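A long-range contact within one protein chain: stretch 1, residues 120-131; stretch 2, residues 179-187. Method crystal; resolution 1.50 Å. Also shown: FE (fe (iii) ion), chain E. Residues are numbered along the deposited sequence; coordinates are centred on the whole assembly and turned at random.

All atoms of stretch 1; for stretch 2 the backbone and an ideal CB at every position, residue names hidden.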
# COMPACT_ATOMS: atom_id res chain seq x y z
N ILE B 120 -0.29 20.25 11.27
CA ILE B 120 0.40 21.53 11.22
C ILE B 120 1.88 21.35 10.89
O ILE B 120 2.48 22.22 10.23
CB ILE B 120 0.15 22.35 12.50
CG1 ILE B 120 0.61 23.78 12.30
CG2 ILE B 120 0.85 21.77 13.73
CD1 ILE B 120 0.02 24.75 13.42
N PHE B 121 2.48 20.23 11.35
CA PHE B 121 3.86 19.95 10.98
C PHE B 121 4.02 19.68 9.46
O PHE B 121 4.93 20.25 8.81
CB PHE B 121 4.45 18.81 11.82
CG PHE B 121 5.90 18.56 11.49
CD1 PHE B 121 6.88 19.40 12.02
CD2 PHE B 121 6.29 17.55 10.57
CE1 PHE B 121 8.27 19.22 11.68
CE2 PHE B 121 7.65 17.37 10.23
CZ PHE B 121 8.64 18.18 10.76
N HIS B 122 3.20 18.81 8.91
CA HIS B 122 3.23 18.59 7.45
C HIS B 122 3.16 19.92 6.68
O HIS B 122 3.95 20.19 5.79
CB HIS B 122 2.11 17.66 7.01
CG HIS B 122 1.96 17.63 5.51
ND1 HIS B 122 2.98 17.16 4.70
CD2 HIS B 122 1.01 18.11 4.69
CE1 HIS B 122 2.59 17.27 3.43
NE2 HIS B 122 1.40 17.85 3.40
N GLU B 123 2.22 20.80 7.05
CA GLU B 123 2.02 22.01 6.24
C GLU B 123 3.14 23.01 6.46
O GLU B 123 3.64 23.54 5.46
CB GLU B 123 0.66 22.70 6.59
CG GLU B 123 -0.57 21.78 6.55
CD GLU B 123 -0.96 21.30 5.17
OE1 GLU B 123 -0.17 21.45 4.19
OE2 GLU B 123 -2.10 20.75 5.07
N ILE B 124 3.51 23.28 7.72
CA ILE B 124 4.49 24.33 7.96
C ILE B 124 5.92 23.86 7.60
O ILE B 124 6.66 24.58 6.95
CB ILE B 124 4.38 24.90 9.41
CG1 ILE B 124 3.03 25.63 9.57
CG2 ILE B 124 5.53 25.85 9.73
CD1 ILE B 124 2.87 26.33 10.92
N PHE B 125 6.28 22.64 8.03
CA PHE B 125 7.59 22.14 7.69
C PHE B 125 7.67 21.67 6.22
O PHE B 125 8.66 21.95 5.49
CB PHE B 125 7.99 21.03 8.66
CG PHE B 125 9.42 20.64 8.52
CD1 PHE B 125 10.40 21.14 9.39
CD2 PHE B 125 9.76 19.71 7.57
CE1 PHE B 125 11.77 20.76 9.23
CE2 PHE B 125 11.05 19.32 7.40
CZ PHE B 125 12.07 19.81 8.21
N GLY B 126 6.64 20.95 5.78
CA GLY B 126 6.70 20.39 4.42
C GLY B 126 6.51 21.39 3.27
O GLY B 126 7.17 21.24 2.22
N HIS B 127 5.53 22.32 3.41
CA HIS B 127 5.17 23.23 2.30
C HIS B 127 5.61 24.69 2.47
O HIS B 127 6.06 25.35 1.53
CB HIS B 127 3.66 23.19 2.02
CG HIS B 127 3.16 21.86 1.52
ND1 HIS B 127 3.71 21.20 0.42
CD2 HIS B 127 2.19 21.05 2.00
CE1 HIS B 127 3.06 20.05 0.24
NE2 HIS B 127 2.15 19.93 1.18
N CYS B 128 5.49 25.21 3.68
CA CYS B 128 5.67 26.65 3.84
C CYS B 128 7.09 27.16 3.44
O CYS B 128 7.21 28.26 2.89
CB CYS B 128 5.28 27.07 5.26
SG CYS B 128 3.50 27.13 5.44
N PRO B 129 8.16 26.38 3.68
CA PRO B 129 9.43 26.96 3.22
C PRO B 129 9.48 27.23 1.69
O PRO B 129 10.10 28.22 1.24
CB PRO B 129 10.48 25.89 3.60
CG PRO B 129 9.84 25.16 4.76
CD PRO B 129 8.35 25.09 4.39
N LEU B 130 8.82 26.39 0.90
CA LEU B 130 8.78 26.65 -0.53
C LEU B 130 7.80 27.74 -0.97
O LEU B 130 7.94 28.29 -2.07
CB LEU B 130 8.58 25.32 -1.29
CG LEU B 130 9.91 24.55 -1.35
CD1 LEU B 130 9.56 23.08 -1.71
CD2 LEU B 130 10.85 25.13 -2.36
N LEU B 131 6.84 28.09 -0.08
CA LEU B 131 5.96 29.20 -0.38
C LEU B 131 6.66 30.56 -0.28
O LEU B 131 6.10 31.60 -0.70
CB LEU B 131 4.68 29.17 0.47
CG LEU B 131 3.67 28.04 0.16
CD1 LEU B 131 2.57 27.95 1.26
CD2 LEU B 131 3.02 28.25 -1.21
N UNK B 179 14.51 16.67 -3.37
CA UNK B 179 13.08 16.65 -3.05
C UNK B 179 12.45 18.04 -2.97
O UNK B 179 13.02 18.92 -2.32
CB UNK B 179 12.86 15.92 -1.72
N UNK B 180 11.31 18.23 -3.64
CA UNK B 180 10.55 19.46 -3.39
C UNK B 180 9.13 19.22 -2.87
O UNK B 180 8.50 20.13 -2.34
CB UNK B 180 10.48 20.28 -4.68
N UNK B 181 8.64 17.97 -3.02
CA UNK B 181 7.27 17.64 -2.57
C UNK B 181 7.12 17.58 -1.04
O UNK B 181 7.89 16.90 -0.33
CB UNK B 181 6.85 16.29 -3.16
N UNK B 182 6.08 18.28 -0.52
CA UNK B 182 5.92 18.41 0.94
C UNK B 182 5.55 17.12 1.68
O UNK B 182 5.93 16.92 2.85
CB UNK B 182 4.84 19.46 1.23
N UNK B 183 4.87 16.22 0.97
CA UNK B 183 4.52 14.89 1.49
C UNK B 183 5.77 14.06 1.78
O UNK B 183 5.75 13.17 2.64
CB UNK B 183 3.62 14.15 0.50
N UNK B 184 6.86 14.33 1.02
CA UNK B 184 8.12 13.63 1.20
C UNK B 184 8.91 14.36 2.28
O UNK B 184 9.45 13.73 3.22
CB UNK B 184 8.91 13.55 -0.11
N UNK B 185 9.00 15.71 2.16
CA UNK B 185 9.85 16.54 3.05
C UNK B 185 9.50 16.43 4.51
O UNK B 185 10.38 16.67 5.35
CB UNK B 185 9.76 18.01 2.64
N UNK B 186 8.23 16.21 4.82
CA UNK B 186 7.82 16.18 6.21
C UNK B 186 7.85 14.79 6.84
O UNK B 186 7.42 14.65 7.95
CB UNK B 186 6.41 16.76 6.33
N UNK B 187 8.35 13.77 6.14
CA UNK B 187 8.27 12.38 6.59
C UNK B 187 9.61 11.65 6.44
O UNK B 187 10.12 11.53 5.33
CB UNK B 187 7.19 11.64 5.81
FE FE E . 0.67 18.43 1.60

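Position 179 comes in with extended backbone angles. Its CA-to-CB bond points sideways, and no atom of stretch 1 lies within 5.5 Å of the ideal CB. A beta-branched residue suits such a backbone. The residue is I179, which makes no contact with stretch 1.

Position 180 also points sideways, but its ideal CB is 4.2 Å from L130 CD1. An apolar or aromatic residue would suit. It is Y180, with chi1 in p. Its CB packs 4.0 Å from L130 CD1, while the end of the side chain leads away. A water bridges the backbones: it donates to Y180 O (3.0 Å) and to G126 O (2.9 Å), and accepts from H127 ND1 (2.9 Å).

Position 181 points away from stretch 1 and sits just before a short helix. Glycine, serine, aspartate or asparagine would fit an N-cap. It is G181; its O accepts from the N of positions 184 and 185.

Position 182 is the tightest. Its CA is 4.1 Å from G126 CA, and an ideal CB would lie 2.1 Å from H127 CE1 and 3.1 Å from G126 O. Phi and psi are ordinary helical values, so space decides: only glycine fits. G182 lets its CA approach to 3.3 Å from G126 O and 3.4 Å from H127 CE1. H127 and H122 both bind the iron through NE2, so the backbone packs directly against two metal ligands.

Position 183 points sideways, with its ideal CB 4.4 Å from H122 CE1. A small residue, glycine, alanine or serine, would suit. It is G183, whose N lies 3.5 Å from H122 CE1, at the ring edge.

Position 184 points away, with nothing of stretch 1 near. Many residues would do; it is V184.

Position 185 points toward stretch 1, its ideal CB 4.2 Å from G126 O. L130 offers an apolar neighbour, favouring a medium-sized aliphatic. L185 places CD1 4.2 Å from L130 CD1 and 3.7 Å from G126 O.

Position 186 points toward stretch 1, with its ideal CB 3.8 Å from H122 ND1 and 4.1 Å from both G126 CA and F121 CE2. The space is small and a ring nitrogen is at hand, so serine suits well, and alanine would fit without the bond. In S186, chi1 is p and OG accepts a nearly straight hydrogen bond from H122 ND1 (2.9 Å).

Position 187 points sideways, out of contact, before another helix. A capping residue is expected: S187 caps a backbone N just past the stretch.

Stretch 2, residues 179-187: IYGGGVLSS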
# COMPACT_ATOMS: atom_id res chain seq x y z
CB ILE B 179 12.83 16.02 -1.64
CG1 ILE B 179 13.49 14.63 -1.56
CG2 ILE B 179 11.32 15.90 -1.37
CD1 ILE B 179 13.79 14.22 -0.12
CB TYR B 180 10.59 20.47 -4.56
CG TYR B 180 9.72 20.14 -5.75
CD1 TYR B 180 8.44 20.70 -5.87
CD2 TYR B 180 10.15 19.21 -6.73
CE1 TYR B 180 7.63 20.38 -6.94
CE2 TYR B 180 9.35 18.89 -7.84
CZ TYR B 180 8.09 19.47 -7.94
OH TYR B 180 7.20 19.17 -8.97
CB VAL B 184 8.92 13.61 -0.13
CG1 VAL B 184 10.21 12.81 0.06
CG2 VAL B 184 8.13 12.99 -1.31
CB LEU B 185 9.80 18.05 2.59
CG LEU B 185 10.51 18.35 1.26
CD1 LEU B 185 10.10 19.66 0.58
CD2 LEU B 185 12.02 18.44 1.47
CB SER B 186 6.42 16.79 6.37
OG SER B 186 5.44 15.98 5.68
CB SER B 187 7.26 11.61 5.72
OG SER B 187 7.28 10.21 5.99
O HOH W 1 -0.80 19.80 2.21
O HOH W 2 6.45 21.39 -0.59
O HOH W 3 -1.09 17.06 1.95
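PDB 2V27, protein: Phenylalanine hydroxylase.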